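Long-range contacts in galactose mutarotase related enzyme (Lactobacillus casei, PDB 3Q1N), which probably binds carbohydrate and acts as an isomerase, interconverting sugar anomers as relatives in the aldose 1-epimerase family do: residues A[69-75]-A[101-105]; A[53-57]-A[257-263]; A[45-51]-A[138-144]. One frame throughout, in Å; residues are numbered along the deposited sequence. Where two conformers were deposited one is given.

From the N terminus, the chain first passes 45-51, which carries the short strand 48-49, and then the loop 53-57. Contact 3 closes a loop from 51 to 138, contact 2 a longer one from 57 to 257, and contact 1 a short one from 75 to 101. The segments of contacts 2 and 3 alternate, so their loops cross, and both end in one sheet, where strands 136-147 and 251-258 are neighbours (D258 N to L140 O, 2.8 Å). Contact 1, nested inside both, reaches contact 3 through F75 N and F50 O, 2.9 Å apart, and contact 2 through H73 N and G54 O, 3.0 Å apart, tying loop and helix to this sheet.

Contact 1 (A[69-75]-A[101-105]); sequences PMSQHGF and TLKKF. With NO3 (nitrate ion), chain C; NO3 (nitrate ion), chain D.
F75 lays one face of its ring under T101: T101 CB stands 4.0 Å from the F75 ring centroid, 24° off the normal, a CH-pi contact. The ring (chi1 57°, p) turns its edge to F105, F75 CE2 lying 3.5 Å from F105 CB; the two rings meet obliquely, centroids 5.9 Å apart and planes at 60°. Segment 101-105 is the last turn of a weakly bonded helix, with K104 N bonded to T101 O (3.0 Å). Segment 69-75 runs extended from P69 to S71, then makes a type II turn from S71 to G74, closed by G74 N to S71 O (3.2 Å) and S71 OG to G74 O (2.8 Å). CA atoms of P69 and K104 lie 5.2 Å apart, those of F75 and T101 7.3 Å. K104 (m, t, t, p) stretches along the loop, bringing CE 3.8 Å from S71 OG and CD 4.1 Å from F75 CD2. M70, a selenomethionine in t, p, p, curls CE to 3.6 Å from K104 O. No hydrogen bond crosses; the contact is van der Waals packing, partly against the carbonyls of K103 and K104, the latter bonded to Y61 OH. The turn's corners, Q72 and H73, point on to two nitrates, probably from the crystallisation liquor: Q72 NE2 to O3 of nitrate D 2.8 Å, H73 ND1 to O1 of nitrate C 2.6 Å. This plain structural packing sets a short helix, between strands 90-96 and 109-118, on the loop joining strands 66-69 and 82-84; Y109 also touches F75 and T101.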
# COMPACT_ATOMS: atom_id res chain seq x y z
N PRO A 69 4.88 -17.75 13.01
CA PRO A 69 3.83 -16.78 13.26
C PRO A 69 4.02 -15.55 12.37
O PRO A 69 5.16 -15.21 12.02
CB PRO A 69 4.02 -16.45 14.76
CG PRO A 69 5.51 -16.57 14.96
CD PRO A 69 5.95 -17.67 14.03
N MSE A 70 2.93 -14.92 11.96
CA MSE A 70 3.02 -13.68 11.17
C MSE A 70 1.89 -12.76 11.56
O MSE A 70 0.72 -13.15 11.63
CB MSE A 70 3.00 -13.92 9.68
CG MSE A 70 3.11 -12.65 8.80
SE MSE A 70 4.70 -11.59 9.15
CE MSE A 70 6.00 -12.99 8.77
N SER A 71 2.27 -11.50 11.79
CA SER A 71 1.32 -10.49 12.18
C SER A 71 0.58 -9.96 10.95
O SER A 71 1.13 -9.98 9.85
CB SER A 71 2.01 -9.34 12.91
OG SER A 71 3.28 -9.06 12.33
N GLN A 72 -0.64 -9.51 11.16
CA GLN A 72 -1.38 -8.82 10.10
C GLN A 72 -0.60 -7.56 9.67
O GLN A 72 -0.01 -6.90 10.49
CB GLN A 72 -2.78 -8.45 10.65
CG GLN A 72 -3.67 -7.72 9.67
CD GLN A 72 -5.06 -7.43 10.26
OE1 GLN A 72 -5.32 -7.70 11.45
NE2 GLN A 72 -5.97 -6.93 9.42
N HIS A 73 -0.60 -7.27 8.38
CA HIS A 73 0.10 -6.16 7.75
C HIS A 73 1.65 -6.31 7.81
O HIS A 73 2.37 -5.35 7.54
CB HIS A 73 -0.26 -4.78 8.40
CG HIS A 73 -1.71 -4.59 8.72
ND1 HIS A 73 -2.68 -4.39 7.76
CD2 HIS A 73 -2.35 -4.48 9.92
CE1 HIS A 73 -3.85 -4.23 8.35
NE2 HIS A 73 -3.68 -4.26 9.67
N GLY A 74 2.16 -7.49 8.16
CA GLY A 74 3.60 -7.68 8.25
C GLY A 74 4.16 -7.05 9.52
O GLY A 74 3.47 -6.97 10.55
N PHE A 75 5.43 -6.69 9.48
CA PHE A 75 6.09 -6.12 10.64
C PHE A 75 7.05 -4.95 10.41
O PHE A 75 7.50 -4.33 11.37
CB PHE A 75 6.82 -7.22 11.44
CG PHE A 75 7.82 -7.98 10.66
CD1 PHE A 75 8.96 -7.37 10.21
CD2 PHE A 75 7.65 -9.35 10.40
CE1 PHE A 75 9.88 -8.06 9.48
CE2 PHE A 75 8.60 -10.06 9.68
CZ PHE A 75 9.72 -9.40 9.21
N THR A 101 11.89 -9.84 14.68
CA THR A 101 11.47 -10.19 13.32
C THR A 101 11.96 -11.59 12.97
O THR A 101 11.28 -12.33 12.27
CB THR A 101 11.92 -9.19 12.27
OG1 THR A 101 13.32 -9.29 12.02
CG2 THR A 101 11.54 -7.71 12.67
N LEU A 102 13.17 -11.96 13.43
CA LEU A 102 13.70 -13.30 13.12
C LEU A 102 12.83 -14.46 13.67
O LEU A 102 12.83 -15.54 13.08
CB LEU A 102 15.13 -13.45 13.61
CG LEU A 102 16.15 -12.65 12.84
CD1 LEU A 102 17.47 -12.62 13.64
CD2 LEU A 102 16.35 -13.23 11.42
N LYS A 103 12.07 -14.21 14.73
CA LYS A 103 11.12 -15.21 15.26
C LYS A 103 9.93 -15.43 14.34
O LYS A 103 9.37 -16.54 14.30
CB LYS A 103 10.64 -14.83 16.67
CG LYS A 103 11.78 -14.90 17.69
CD LYS A 103 11.38 -14.54 19.18
CE LYS A 103 11.45 -13.01 19.47
NZ LYS A 103 11.77 -12.61 20.93
N LYS A 104 9.56 -14.38 13.60
CA LYS A 104 8.44 -14.45 12.68
C LYS A 104 8.88 -14.87 11.27
O LYS A 104 8.08 -15.38 10.54
CB LYS A 104 7.71 -13.11 12.57
CG LYS A 104 6.96 -12.73 13.83
CD LYS A 104 6.20 -11.45 13.64
CE LYS A 104 5.30 -11.13 14.82
NZ LYS A 104 6.09 -10.66 15.99
N PHE A 105 10.13 -14.56 10.92
CA PHE A 105 10.57 -14.51 9.55
C PHE A 105 12.10 -14.69 9.60
O PHE A 105 12.85 -13.74 9.89
CB PHE A 105 10.15 -13.16 8.98
CG PHE A 105 10.42 -12.96 7.51
CD1 PHE A 105 9.74 -13.70 6.51
CD2 PHE A 105 11.39 -12.02 7.08
CE1 PHE A 105 9.96 -13.43 5.12
CE2 PHE A 105 11.59 -11.77 5.71
CZ PHE A 105 10.92 -12.47 4.76
N NO3 C . -3.08 -4.53 4.67
O1 NO3 C . -2.00 -5.08 5.35
O2 NO3 C . -3.41 -4.87 3.38
O3 NO3 C . -3.90 -3.65 5.31
N NO3 D . -6.20 -6.22 6.06
O1 NO3 D . -6.48 -6.48 4.75
O2 NO3 D . -6.78 -5.15 6.70
O3 NO3 D . -5.34 -7.04 6.73

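Contact 2 (A[53-57]-A[257-263]). With NO3 (nitrate ion), chain C; EDO (1,2-ethanediol), chain N.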
# COMPACT_ATOMS: atom_id res chain seq x y z
N ILE A 53 1.22 -8.77 3.23
CA ILE A 53 0.13 -7.83 3.04
C ILE A 53 -1.12 -8.45 3.63
O ILE A 53 -1.44 -9.60 3.38
CB ILE A 53 -0.03 -7.54 1.53
CG1 ILE A 53 1.17 -6.73 1.01
CG2 ILE A 53 -1.37 -6.80 1.24
CD1 ILE A 53 1.22 -6.73 -0.57
N GLY A 54 -1.85 -7.70 4.44
CA GLY A 54 -3.08 -8.24 4.97
C GLY A 54 -2.88 -9.29 6.04
O GLY A 54 -1.84 -9.34 6.69
N LYS A 55 -3.89 -10.14 6.18
CA LYS A 55 -3.89 -11.14 7.24
C LYS A 55 -3.32 -12.47 6.73
O LYS A 55 -3.39 -12.76 5.57
CB LYS A 55 -5.32 -11.39 7.79
CG LYS A 55 -5.84 -10.37 8.82
CD LYS A 55 -7.20 -10.84 9.37
CE LYS A 55 -7.77 -9.92 10.41
NZ LYS A 55 -9.22 -10.29 10.77
N SER A 56 -2.75 -13.22 7.66
CA SER A 56 -2.24 -14.56 7.47
C SER A 56 -3.20 -15.58 8.09
O SER A 56 -3.76 -15.33 9.17
CB SER A 56 -0.84 -14.72 8.11
OG SER A 56 0.14 -14.03 7.37
N ASN A 57 -3.37 -16.73 7.43
CA ASN A 57 -4.30 -17.77 7.89
C ASN A 57 -3.88 -18.20 9.31
O ASN A 57 -2.74 -18.64 9.51
CB ASN A 57 -4.28 -18.96 6.95
CG ASN A 57 -4.96 -18.69 5.62
OD1 ASN A 57 -5.94 -17.95 5.55
ND2 ASN A 57 -4.45 -19.32 4.55
N PHE A 257 0.07 -2.83 -4.30
CA PHE A 257 0.39 -4.17 -3.73
C PHE A 257 1.33 -4.94 -4.66
O PHE A 257 0.98 -5.22 -5.84
CB PHE A 257 -0.86 -5.05 -3.57
CG PHE A 257 -1.72 -4.82 -2.31
CD1 PHE A 257 -1.56 -3.74 -1.46
CD2 PHE A 257 -2.73 -5.71 -2.04
CE1 PHE A 257 -2.40 -3.58 -0.35
CE2 PHE A 257 -3.54 -5.55 -0.95
CZ PHE A 257 -3.39 -4.51 -0.11
N ASP A 258 2.50 -5.32 -4.14
CA ASP A 258 3.34 -6.38 -4.74
C ASP A 258 3.21 -7.65 -3.88
O ASP A 258 4.14 -8.08 -3.25
CB ASP A 258 4.79 -5.92 -4.86
CG ASP A 258 5.66 -6.90 -5.63
OD1 ASP A 258 5.12 -7.70 -6.44
OD2 ASP A 258 6.91 -6.84 -5.44
N GLY A 259 2.00 -8.21 -3.89
CA GLY A 259 1.62 -9.34 -3.07
C GLY A 259 0.14 -9.25 -2.80
O GLY A 259 -0.56 -8.38 -3.33
N LEU A 260 -0.36 -10.24 -2.07
CA LEU A 260 -1.80 -10.37 -1.81
C LEU A 260 -2.04 -10.96 -0.44
O LEU A 260 -1.23 -11.76 0.05
CB LEU A 260 -2.42 -11.32 -2.83
CG LEU A 260 -2.49 -10.90 -4.31
CD1 LEU A 260 -2.87 -12.05 -5.19
CD2 LEU A 260 -3.43 -9.72 -4.42
N PRO A 261 -3.16 -10.58 0.20
CA PRO A 261 -3.54 -11.29 1.42
C PRO A 261 -3.69 -12.78 1.16
O PRO A 261 -3.91 -13.21 0.04
CB PRO A 261 -4.93 -10.71 1.74
CG PRO A 261 -4.98 -9.38 0.95
CD PRO A 261 -4.18 -9.61 -0.25
N ASP A 262 -3.62 -13.60 2.21
CA ASP A 262 -3.79 -15.00 2.04
C ASP A 262 -5.17 -15.36 1.49
O ASP A 262 -6.19 -14.71 1.76
CB ASP A 262 -3.66 -15.71 3.39
CG ASP A 262 -2.28 -16.33 3.64
OD1 ASP A 262 -1.52 -16.65 2.68
OD2 ASP A 262 -1.99 -16.56 4.84
N GLN A 263 -5.18 -16.45 0.72
CA GLN A 263 -6.42 -17.16 0.38
C GLN A 263 -6.81 -17.99 1.59
O GLN A 263 -6.01 -18.73 2.12
CB GLN A 263 -6.21 -18.07 -0.83
CG GLN A 263 -7.47 -18.87 -1.11
CD GLN A 263 -7.51 -19.58 -2.46
OE1 GLN A 263 -6.65 -19.36 -3.34
NE2 GLN A 263 -8.49 -20.47 -2.62
N NO3 C . -3.08 -4.53 4.67
O1 NO3 C . -2.00 -5.08 5.35
O2 NO3 C . -3.41 -4.87 3.38
O3 NO3 C . -3.90 -3.65 5.31
C1 EDO N . 5.65 -8.81 -9.75
O1 EDO N . 5.40 -9.60 -8.56
C2 EDO N . 7.14 -8.76 -10.02
O2 EDO N . 7.72 -7.73 -9.23
O HOH W 1 1.06 -11.05 1.51
O HOH W 2 -1.14 -12.23 3.92
O HOH W 3 0.51 -15.45 5.12
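Much of the polar joint between these two backbones is made by water: the one direct backbone bond, D262 N to K55 O, is long and weak at 3.5 Å. Water 1 accepts from I53 N (2.9 Å) and lies 2.8 Å from L260 O. Water 2 sits 2.7 Å from I53 O and 2.8 Å from K55 O, and takes a weak bond from D262 N (3.3 Å). Water 3 donates to S56 OG and D262 OD2, 2.7 Å from each. Stronger direct bonds come at the far end, where N57 N donates to D262 OD2 (2.9 Å) and N57 ND2 to Q263 O (2.9 Å), so the backbone and side-chain amides of N57 both hold 262-263. I53 makes most of the apolar contact, with F257, G259 and P261. Its CG2 lies over the face of the F257 ring, 3.5 Å from the centroid and 20° off the normal, a CH-pi contact, and I53 CD1 reaches G259 C at 3.5 Å. Both glycines are fitted to close approach: a CB on G54 would fall 3.0 Å from P261 CB, and one on G259 3.1 Å from I53 CD1. P261 CA also points its hydrogen at I53 O, 3.3 Å away. A nitrate, probably from the crystallisation liquor, sits where strand 251-258 ends, held by G54 N and by H73 ND1, with its O2 3.5 Å from F257 CZ. Such ions often mark pockets, and the site may lie in or near the sugar cleft of the galactose mutarotase-like beta-supersandwich.

Contact 3 (A[45-51]-A[138-144]). With EDO (1,2-ethanediol), chain J.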
# COMPACT_ATOMS: atom_id res chain seq x y z
N HIS A 45 -1.72 6.39 8.77
CA HIS A 45 -1.72 7.35 7.65
C HIS A 45 -1.41 6.62 6.32
O HIS A 45 -2.18 6.68 5.37
CB HIS A 45 -0.67 8.48 7.88
CG HIS A 45 -0.71 9.10 9.24
ND1 HIS A 45 -1.33 10.31 9.48
CD2 HIS A 45 -0.21 8.67 10.43
CE1 HIS A 45 -1.19 10.62 10.77
NE2 HIS A 45 -0.51 9.65 11.36
N ALA A 46 -0.25 5.97 6.26
CA ALA A 46 0.22 5.32 5.02
C ALA A 46 1.30 4.26 5.30
O ALA A 46 2.48 4.42 4.87
CB ALA A 46 0.75 6.43 4.01
N PRO A 47 0.93 3.20 6.03
CA PRO A 47 1.95 2.22 6.37
C PRO A 47 2.58 1.45 5.21
O PRO A 47 1.96 1.22 4.14
CB PRO A 47 1.23 1.21 7.26
CG PRO A 47 -0.09 1.80 7.60
CD PRO A 47 -0.39 2.89 6.62
N ILE A 48 3.83 1.02 5.48
CA ILE A 48 4.50 0.05 4.63
C ILE A 48 4.13 -1.34 5.11
O ILE A 48 4.10 -1.59 6.34
CB ILE A 48 6.04 0.26 4.66
CG1 ILE A 48 6.38 1.60 4.02
CG2 ILE A 48 6.75 -0.92 3.90
CD1 ILE A 48 7.89 2.03 4.14
N LEU A 49 3.87 -2.23 4.16
CA LEU A 49 3.42 -3.61 4.42
C LEU A 49 4.53 -4.55 3.95
O LEU A 49 4.75 -4.71 2.76
CB LEU A 49 2.11 -3.89 3.66
CG LEU A 49 0.99 -2.86 3.74
CD1 LEU A 49 -0.17 -3.30 2.84
CD2 LEU A 49 0.53 -2.64 5.18
N PHE A 50 5.25 -5.15 4.89
CA PHE A 50 6.33 -6.09 4.54
C PHE A 50 6.60 -6.96 5.76
O PHE A 50 6.58 -6.45 6.85
CB PHE A 50 7.63 -5.34 4.20
CG PHE A 50 8.84 -6.23 4.01
CD1 PHE A 50 9.14 -6.76 2.75
CD2 PHE A 50 9.71 -6.53 5.09
CE1 PHE A 50 10.25 -7.56 2.54
CE2 PHE A 50 10.85 -7.33 4.88
CZ PHE A 50 11.11 -7.85 3.60
N PRO A 51 6.85 -8.26 5.56
CA PRO A 51 6.91 -9.07 4.35
C PRO A 51 5.58 -9.74 3.97
O PRO A 51 5.56 -10.64 3.13
CB PRO A 51 7.98 -10.11 4.68
CG PRO A 51 7.79 -10.35 6.12
CD PRO A 51 7.36 -9.01 6.73
N PHE A 138 8.69 -12.99 -0.09
CA PHE A 138 8.09 -11.81 0.56
C PHE A 138 7.02 -11.18 -0.30
O PHE A 138 6.92 -11.45 -1.51
CB PHE A 138 9.18 -10.73 0.83
CG PHE A 138 9.61 -10.01 -0.40
CD1 PHE A 138 10.57 -10.56 -1.26
CD2 PHE A 138 9.01 -8.85 -0.78
CE1 PHE A 138 10.87 -9.98 -2.45
CE2 PHE A 138 9.30 -8.22 -1.98
CZ PHE A 138 10.28 -8.79 -2.83
N ALA A 139 6.20 -10.38 0.37
CA ALA A 139 5.32 -9.41 -0.28
C ALA A 139 5.65 -8.01 0.20
O ALA A 139 6.16 -7.83 1.31
CB ALA A 139 3.80 -9.73 0.00
N LEU A 140 5.38 -7.01 -0.63
CA LEU A 140 5.61 -5.61 -0.24
C LEU A 140 4.45 -4.78 -0.74
O LEU A 140 4.08 -4.86 -1.91
CB LEU A 140 6.93 -5.08 -0.85
CG LEU A 140 7.30 -3.63 -0.45
CD1 LEU A 140 6.60 -2.57 -1.25
CD2 LEU A 140 7.04 -3.41 1.01
N GLY A 141 3.86 -3.99 0.15
CA GLY A 141 2.80 -3.06 -0.26
C GLY A 141 2.93 -1.72 0.45
O GLY A 141 3.71 -1.57 1.42
N PHE A 142 2.19 -0.74 -0.05
CA PHE A 142 2.15 0.62 0.51
C PHE A 142 0.63 0.96 0.64
O PHE A 142 -0.14 0.70 -0.30
CB PHE A 142 2.89 1.54 -0.47
CG PHE A 142 2.81 3.03 -0.17
CD1 PHE A 142 2.98 3.56 1.10
CD2 PHE A 142 2.63 3.88 -1.21
CE1 PHE A 142 2.92 4.91 1.30
CE2 PHE A 142 2.58 5.23 -1.03
CZ PHE A 142 2.73 5.75 0.22
N HIS A 143 0.22 1.51 1.77
CA HIS A 143 -1.18 1.62 2.20
C HIS A 143 -1.62 3.08 2.51
O HIS A 143 -2.15 3.36 3.58
CB HIS A 143 -1.28 0.72 3.48
CG HIS A 143 -2.67 0.33 3.92
ND1 HIS A 143 -3.61 1.23 4.35
CD2 HIS A 143 -3.22 -0.89 4.10
CE1 HIS A 143 -4.70 0.59 4.75
NE2 HIS A 143 -4.49 -0.71 4.62
N PRO A 144 -1.46 4.02 1.55
CA PRO A 144 -1.81 5.42 1.86
C PRO A 144 -3.31 5.64 1.84
O PRO A 144 -3.98 5.19 0.94
CB PRO A 144 -1.17 6.18 0.71
CG PRO A 144 -1.08 5.22 -0.41
CD PRO A 144 -0.74 3.93 0.28
C1 EDO J . -6.96 -2.68 3.07
O1 EDO J . -5.67 -3.23 2.75
C2 EDO J . -7.36 -2.94 4.51
O2 EDO J . -6.42 -2.37 5.44
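Two antiparallel strands of the galactose mutarotase beta-supersandwich meet here: segments 45-51 and 138-144 run 173° apart end to end, with strands 48-49 and 140-142 paired at their middle. L49 and G141 form a hydrogen-bonded pair (L49 N to G141 O 2.8 Å, G141 N to L49 O 2.9 Å), while I48 and F142 form a non-hydrogen-bonded pair. Bonds of H143 N to P47 O (3.0 Å) and A139 N to P51 O (2.8 Å) continue the ladder past both strand ends. On the face of I48 and F142, I48 (m, t) sets CG2 3.8 Å from L140 CD2. L140 (t, chi2 -82°) bends back over the partner strand, its CD2 also 3.8 Å from F50 CB and 3.2 Å from L49 O. F142 (chi1 t) swings toward A46, whose CB lies 3.8 Å from F142 CE1. F50 (t) and F138 (p) meet obliquely, centroids 5.9 Å apart and planes at 44°; beyond F50 a cis peptide leads into P51. These apolar groups face the neighbouring sheet, I48 on V113 and Y115, F50 and F138 on V128. On the other face, L49 (m, t) fills the place beside G141, where a CB would lie 3.3 Å from L49 CD1. The same CD1 is 4.1 Å from H143 CD2, at the edge of an imidazole with chi1 t that meets the rings of W42 and W242. This aromatic-lined side may belong to the family's sugar pocket; there H143 NE2 donates to O2 of an ethanediol, probably from the crystallisation liquor, at 2.7 Å and 167°.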